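Local coordinates for protein enterotoxin type A (PDB 1I4G) that acts as a superantigen and food-poisoning toxin, binding MHC class II molecules, in part through zinc, and T-cell receptors to activate T cells, at residues Lys10-Lys15 / Asn195-Gly200; Cys106-Val111 / Ile212-Lys217. The protein carries 1 engineered substitution. All blocks are in the same frame, centred on the assembly; numbering follows the deposited sequence.

Contact 1. Residues Lys10-Lys15 / Asn195-Gly200; sequences KDLRKK and NYDLFG
An Asx turn, set within a type I beta turn from D197 to G200, presents the D197 carboxylate to the backbone of R13. R13 N donates to D197 OD1 at 2.9 Å with an N-H...O angle of 170°, nearly straight, and it meets the syn lone pair of that oxygen. The other oxygen, OD2, accepts from F199 N at 2.8 Å on its anti side, 20° out of the carboxylate plane, which closes the Asx turn; both oxygens are therefore held and the carboxylate has little freedom to rotate. With CG anti to the backbone N (chi1 177°), D197 reaches across to the facing segment 10-15. A water links D197 OD2 to R13 O and lies at the edge of the F199 ring, in its plane. In the beta-grasp domain this turn ends strand 194-197, and the N-terminal 10-15 segment, which leads toward helix 20-32, runs past it. K15 makes the apolar half of the contact: its CB sits over one face of F199, 3.5 Å from the ring centroid and displaced toward the rim at CD2 and CE2, a CH-pi contact. K15 NZ is carried away to D173, N171 O and G177 O. R13 is bent at chi2 and chi3, which folds its guanidinium over G200; CA of G200 lies 3.8 Å above the centre of the group. The hydrogen bond of R13 NH2 goes to A201 O, just past the turn.

Contact 2. Residues Cys106-Val111 / Ile212-Lys217; sequences CMYGGV and IYRDNK
Strand 104-113, where it is broken at G109 and G110, and the loop 212-217 approach closely at two points, with CA-CA distances of 4.5 Å for Y108 and R214 and 4.4 Å for G109 and N216, where a type I turn from Y213 to N216 faces the glycine pair. The N216 amide bonds to both backbone polar groups of V111. N216 OD1 accepts from V111 N at 3.0 Å, on a lone pair in the carbonyl plane, and N216 ND2 donates to V111 O at 2.8 Å with an N-H...O angle of 165°. Two bonds to one residue fix the rotation of the amide. Strand 104-113 belongs to the OB-fold domain and the loop to the beta-grasp domain, so this paired grip spans the domain interface. G109 comes very near the amide, its CA 3.0 Å from N216 OD1, and its positive phi (61°) suits glycine. A water donates to Y213 O and accepts a weak bond from G110 N. Before the glycines, Y108 and R214 run side by side: CD2 of Y108 is 3.6 Å from R214 CB, while the ring and guanidinium planes stand 82° apart. The Y108 hydroxyl bonds to N207 O and R211.

How the contacts relate
The two contacts lie about 20 Å apart between centres and interlock along the chain, because their segments alternate. Contact 1 joins the N-terminal segment to the beta-grasp domain; contact 2 joins that domain to the OB-fold domain. They touch through Y196, whose CE1 is 4.0 Å from Y213 CE2 and whose OH is 3.8 Å from I212 O, both packing approaches. Helix 152-167 borders both, since Y196 packs on D156 and the Y213 hydroxyl bonds to D156 OD2. The zinc ion is bound here by H225 and D227; A187, an engineered residue, replaces a third zinc-binding residue of the natural toxin. The L12 side chain of contact 1 lies about 12 Å from that of D227, while contact 2 lies away from the site.

Contact 1. Residues Lys10-Lys15 / Asn195-Gly200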
loop_
_atom_site.group_PDB
_atom_site.type_symbol
_atom_site.label_atom_id
_atom_site.label_comp_id
_atom_site.label_asym_id
_atom_site.label_seq_id
_atom_site.Cartn_x
_atom_site.Cartn_y
_atom_site.Cartn_z
ATOM N N LYS A 10 12.149 -0.856 -20.468
ATOM C CA LYS A 10 11.122 0.001 -19.850
ATOM C C LYS A 10 9.688 -0.555 -20.094
ATOM O O LYS A 10 9.369 -1.715 -19.793
ATOM C CB LYS A 10 11.248 1.502 -20.350
ATOM C CG LYS A 10 9.914 2.477 -20.185
ATOM C CD LYS A 10 9.407 3.289 -21.500
ATOM C CE LYS A 10 8.026 4.040 -21.372
ATOM N NZ LYS A 10 7.605 4.961 -22.512
ATOM N N ASP A 11 9.083 0.239 -20.978
ATOM C CA ASP A 11 7.744 0.402 -21.515
ATOM C C ASP A 11 6.518 0.531 -20.593
ATOM O O ASP A 11 5.476 -0.114 -20.693
ATOM C CB ASP A 11 7.720 0.210 -23.026
ATOM C CG ASP A 11 9.021 0.806 -23.670
ATOM O OD1 ASP A 11 10.095 0.168 -23.535
ATOM O OD2 ASP A 11 9.021 1.959 -24.165
ATOM N N LEU A 12 6.810 1.463 -19.671
ATOM C CA LEU A 12 6.068 1.988 -18.532
ATOM C C LEU A 12 5.306 3.266 -18.871
ATOM O O LEU A 12 5.749 4.039 -19.702
ATOM C CB LEU A 12 7.090 2.408 -17.481
ATOM C CG LEU A 12 8.269 1.524 -17.068
ATOM C CD1 LEU A 12 9.390 2.338 -16.471
ATOM C CD2 LEU A 12 7.818 0.512 -16.058
ATOM N N ARG A 13 4.249 3.539 -18.119
ATOM C CA ARG A 13 3.379 4.708 -18.294
ATOM C C ARG A 13 4.182 5.981 -17.958
ATOM O O ARG A 13 5.058 5.920 -17.108
ATOM C CB ARG A 13 2.178 4.513 -17.354
ATOM C CG ARG A 13 1.052 5.515 -17.416
ATOM C CD ARG A 13 -0.214 4.985 -18.133
ATOM N NE ARG A 13 -1.302 4.394 -17.321
ATOM C CZ ARG A 13 -1.809 4.852 -16.158
ATOM N NH1 ARG A 13 -1.340 5.941 -15.551
ATOM N NH2 ARG A 13 -2.882 4.256 -15.630
ATOM N N LYS A 14 3.980 7.077 -18.691
ATOM C CA LYS A 14 4.672 8.343 -18.423
ATOM C C LYS A 14 3.797 9.190 -17.476
ATOM O O LYS A 14 2.577 9.133 -17.608
ATOM C CB LYS A 14 4.887 9.081 -19.739
ATOM C CG LYS A 14 6.276 8.855 -20.330
ATOM C CD LYS A 14 6.446 9.549 -21.697
ATOM C CE LYS A 14 5.579 8.854 -22.757
ATOM N NZ LYS A 14 5.545 9.642 -24.003
ATOM N N LYS A 15 4.359 9.967 -16.530
ATOM C CA LYS A 15 3.469 10.767 -15.671
ATOM C C LYS A 15 2.597 11.806 -16.385
ATOM O O LYS A 15 1.521 12.183 -15.855
ATOM C CB LYS A 15 4.135 11.378 -14.426
ATOM C CG LYS A 15 4.899 12.626 -14.556
ATOM C CD LYS A 15 4.874 13.395 -13.203
ATOM C CE LYS A 15 5.892 14.508 -13.331
ATOM N NZ LYS A 15 6.019 15.437 -12.191
ATOM N N ASN A 195 5.949 -6.484 -9.223
ATOM C CA ASN A 195 6.421 -5.146 -9.581
ATOM C C ASN A 195 5.343 -4.206 -10.057
ATOM O O ASN A 195 4.467 -4.589 -10.824
ATOM C CB ASN A 195 7.587 -5.183 -10.563
ATOM C CG ASN A 195 7.381 -6.149 -11.667
ATOM O OD1 ASN A 195 7.070 -5.763 -12.774
ATOM N ND2 ASN A 195 7.553 -7.423 -11.383
ATOM N N TYR A 196 5.361 -2.999 -9.522
ATOM C CA TYR A 196 4.364 -2.003 -9.874
ATOM C C TYR A 196 4.928 -0.801 -10.646
ATOM O O TYR A 196 5.988 -0.260 -10.321
ATOM C CB TYR A 196 3.706 -1.461 -8.611
ATOM C CG TYR A 196 3.012 -2.471 -7.745
ATOM C CD1 TYR A 196 2.939 -2.284 -6.373
ATOM C CD2 TYR A 196 2.365 -3.584 -8.307
ATOM C CE1 TYR A 196 2.220 -3.175 -5.563
ATOM C CE2 TYR A 196 1.640 -4.493 -7.509
ATOM C CZ TYR A 196 1.566 -4.285 -6.132
ATOM O OH TYR A 196 0.813 -5.143 -5.334
ATOM N N ASP A 197 4.180 -0.358 -11.647
ATOM C CA ASP A 197 4.548 0.800 -12.420
ATOM C C ASP A 197 4.173 1.962 -11.478
ATOM O O ASP A 197 3.008 2.107 -11.159
ATOM C CB ASP A 197 3.652 0.820 -13.655
ATOM C CG ASP A 197 3.866 2.040 -14.539
ATOM O OD1 ASP A 197 3.792 1.867 -15.761
ATOM O OD2 ASP A 197 4.101 3.162 -14.049
ATOM N N LEU A 198 5.123 2.804 -11.085
ATOM C CA LEU A 198 4.834 3.923 -10.169
ATOM C C LEU A 198 3.764 4.953 -10.658
ATOM O O LEU A 198 3.202 5.715 -9.863
ATOM C CB LEU A 198 6.159 4.633 -9.797
ATOM C CG LEU A 198 7.107 3.747 -8.977
ATOM C CD1 LEU A 198 8.495 4.400 -8.788
ATOM C CD2 LEU A 198 6.425 3.386 -7.644
ATOM N N PHE A 199 3.528 4.995 -11.970
ATOM C CA PHE A 199 2.552 5.898 -12.579
ATOM C C PHE A 199 1.486 5.089 -13.293
ATOM O O PHE A 199 0.850 5.581 -14.200
ATOM C CB PHE A 199 3.214 6.835 -13.605
ATOM C CG PHE A 199 4.170 7.816 -12.991
ATOM C CD1 PHE A 199 5.543 7.618 -13.089
ATOM C CD2 PHE A 199 3.698 8.917 -12.265
ATOM C CE1 PHE A 199 6.444 8.504 -12.455
ATOM C CE2 PHE A 199 4.590 9.806 -11.637
ATOM C CZ PHE A 199 5.969 9.591 -11.733
ATOM N N GLY A 200 1.342 3.816 -12.934
ATOM C CA GLY A 200 0.314 2.991 -13.541
ATOM C C GLY A 200 -1.032 2.848 -12.800
ATOM O O GLY A 200 -1.797 1.946 -13.084
HETATM O O HOH W 1 5.926 4.759 -14.884
#

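Contact 2. Residues Cys106-Val111 / Ile212-Lys217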
loop_
_atom_site.group_PDB
_atom_site.type_symbol
_atom_site.label_atom_id
_atom_site.label_comp_id
_atom_site.label_asym_id
_atom_site.label_seq_id
_atom_site.Cartn_x
_atom_site.Cartn_y
_atom_site.Cartn_z
ATOM N N CYS A 106 -12.840 2.829 3.952
ATOM C CA CYS A 106 -12.546 1.624 3.164
ATOM C C CYS A 106 -11.061 1.379 2.929
ATOM O O CYS A 106 -10.270 2.305 2.770
ATOM C CB CYS A 106 -13.233 1.704 1.799
ATOM S SG CYS A 106 -15.045 1.529 1.834
ATOM N N MET A 107 -10.714 0.125 2.741
ATOM C CA MET A 107 -9.334 -0.261 2.509
ATOM C C MET A 107 -9.311 -1.480 1.566
ATOM O O MET A 107 -10.255 -2.245 1.530
ATOM C CB MET A 107 -8.713 -0.661 3.848
ATOM C CG MET A 107 -7.279 -1.075 3.752
ATOM S SD MET A 107 -6.510 -1.078 5.376
ATOM C CE MET A 107 -6.387 -2.717 5.707
ATOM N N TYR A 108 -8.277 -1.618 0.756
ATOM C CA TYR A 108 -8.121 -2.785 -0.107
ATOM C C TYR A 108 -7.032 -3.681 0.487
ATOM O O TYR A 108 -5.870 -3.291 0.583
ATOM C CB TYR A 108 -7.692 -2.392 -1.507
ATOM C CG TYR A 108 -8.769 -1.738 -2.255
ATOM C CD1 TYR A 108 -8.776 -0.369 -2.450
ATOM C CD2 TYR A 108 -9.794 -2.498 -2.794
ATOM C CE1 TYR A 108 -9.785 0.238 -3.179
ATOM C CE2 TYR A 108 -10.802 -1.924 -3.523
ATOM C CZ TYR A 108 -10.796 -0.554 -3.715
ATOM O OH TYR A 108 -11.802 -0.000 -4.455
ATOM N N GLY A 109 -7.389 -4.893 0.863
ATOM C CA GLY A 109 -6.386 -5.788 1.398
ATOM C C GLY A 109 -5.734 -5.272 2.657
ATOM O O GLY A 109 -6.390 -4.707 3.545
ATOM N N GLY A 110 -4.431 -5.508 2.736
ATOM C CA GLY A 110 -3.666 -5.072 3.875
ATOM C C GLY A 110 -3.942 -5.868 5.141
ATOM O O GLY A 110 -3.730 -5.341 6.219
ATOM N N VAL A 111 -4.312 -7.139 5.022
ATOM C CA VAL A 111 -4.621 -7.989 6.171
ATOM C C VAL A 111 -3.765 -9.272 6.206
ATOM O O VAL A 111 -3.714 -10.019 5.233
ATOM C CB VAL A 111 -6.099 -8.409 6.108
ATOM C CG1 VAL A 111 -6.392 -9.496 7.103
ATOM C CG2 VAL A 111 -6.991 -7.221 6.355
ATOM N N ILE A 212 -5.106 -1.666 -6.604
ATOM C CA ILE A 212 -3.940 -2.504 -6.848
ATOM C C ILE A 212 -3.619 -3.385 -5.665
ATOM O O ILE A 212 -2.891 -4.330 -5.831
ATOM C CB ILE A 212 -2.618 -1.693 -7.182
ATOM C CG1 ILE A 212 -2.231 -0.756 -6.024
ATOM C CG2 ILE A 212 -2.807 -0.915 -8.472
ATOM C CD1 ILE A 212 -0.834 -0.201 -6.108
ATOM N N TYR A 213 -4.133 -3.054 -4.483
ATOM C CA TYR A 213 -3.825 -3.793 -3.264
ATOM C C TYR A 213 -4.888 -4.755 -2.861
ATOM O O TYR A 213 -4.736 -5.435 -1.847
ATOM C CB TYR A 213 -3.634 -2.818 -2.109
ATOM C CG TYR A 213 -2.507 -1.845 -2.338
ATOM C CD1 TYR A 213 -2.670 -0.496 -2.096
ATOM C CD2 TYR A 213 -1.263 -2.277 -2.741
ATOM C CE1 TYR A 213 -1.609 0.392 -2.252
ATOM C CE2 TYR A 213 -0.206 -1.397 -2.880
ATOM C CZ TYR A 213 -0.390 -0.072 -2.637
ATOM O OH TYR A 213 0.647 0.796 -2.792
ATOM N N ARG A 214 -5.938 -4.829 -3.670
ATOM C CA ARG A 214 -7.097 -5.684 -3.396
ATOM C C ARG A 214 -6.806 -7.191 -3.398
ATOM O O ARG A 214 -7.521 -7.989 -2.762
ATOM C CB ARG A 214 -8.213 -5.374 -4.376
ATOM C CG ARG A 214 -9.517 -5.935 -3.998
ATOM C CD ARG A 214 -10.145 -6.346 -5.246
ATOM N NE ARG A 214 -11.057 -5.350 -5.737
ATOM C CZ ARG A 214 -11.151 -5.000 -7.013
ATOM N NH1 ARG A 214 -10.371 -5.548 -7.940
ATOM N NH2 ARG A 214 -12.117 -4.183 -7.379
ATOM N N ASP A 215 -5.737 -7.574 -4.083
ATOM C CA ASP A 215 -5.334 -8.967 -4.134
ATOM C C ASP A 215 -4.667 -9.428 -2.806
ATOM O O ASP A 215 -4.331 -10.606 -2.641
ATOM C CB ASP A 215 -4.377 -9.179 -5.308
ATOM C CG ASP A 215 -3.085 -8.396 -5.175
ATOM O OD1 ASP A 215 -2.231 -8.498 -6.059
ATOM O OD2 ASP A 215 -2.885 -7.670 -4.197
ATOM N N ASN A 216 -4.438 -8.488 -1.888
ATOM C CA ASN A 216 -3.807 -8.776 -0.592
ATOM C C ASN A 216 -2.473 -9.554 -0.793
ATOM O O ASN A 216 -2.094 -10.391 0.035
ATOM C CB ASN A 216 -4.787 -9.578 0.291
ATOM C CG ASN A 216 -4.632 -9.294 1.788
ATOM O OD1 ASN A 216 -4.778 -8.179 2.241
ATOM N ND2 ASN A 216 -4.387 -10.317 2.551
ATOM N N LYS A 217 -1.755 -9.279 -1.881
ATOM C CA LYS A 217 -0.502 -9.984 -2.119
ATOM C C LYS A 217 0.383 -9.901 -0.855
ATOM O O LYS A 217 0.572 -8.811 -0.259
ATOM C CB LYS A 217 0.211 -9.396 -3.341
ATOM C CG LYS A 217 1.459 -10.159 -3.772
ATOM C CD LYS A 217 1.157 -11.611 -4.100
ATOM C CE LYS A 217 2.349 -12.361 -4.736
ATOM N NZ LYS A 217 2.022 -12.761 -6.155
HETATM O O HOH W 2 -2.857 -5.386 0.138
#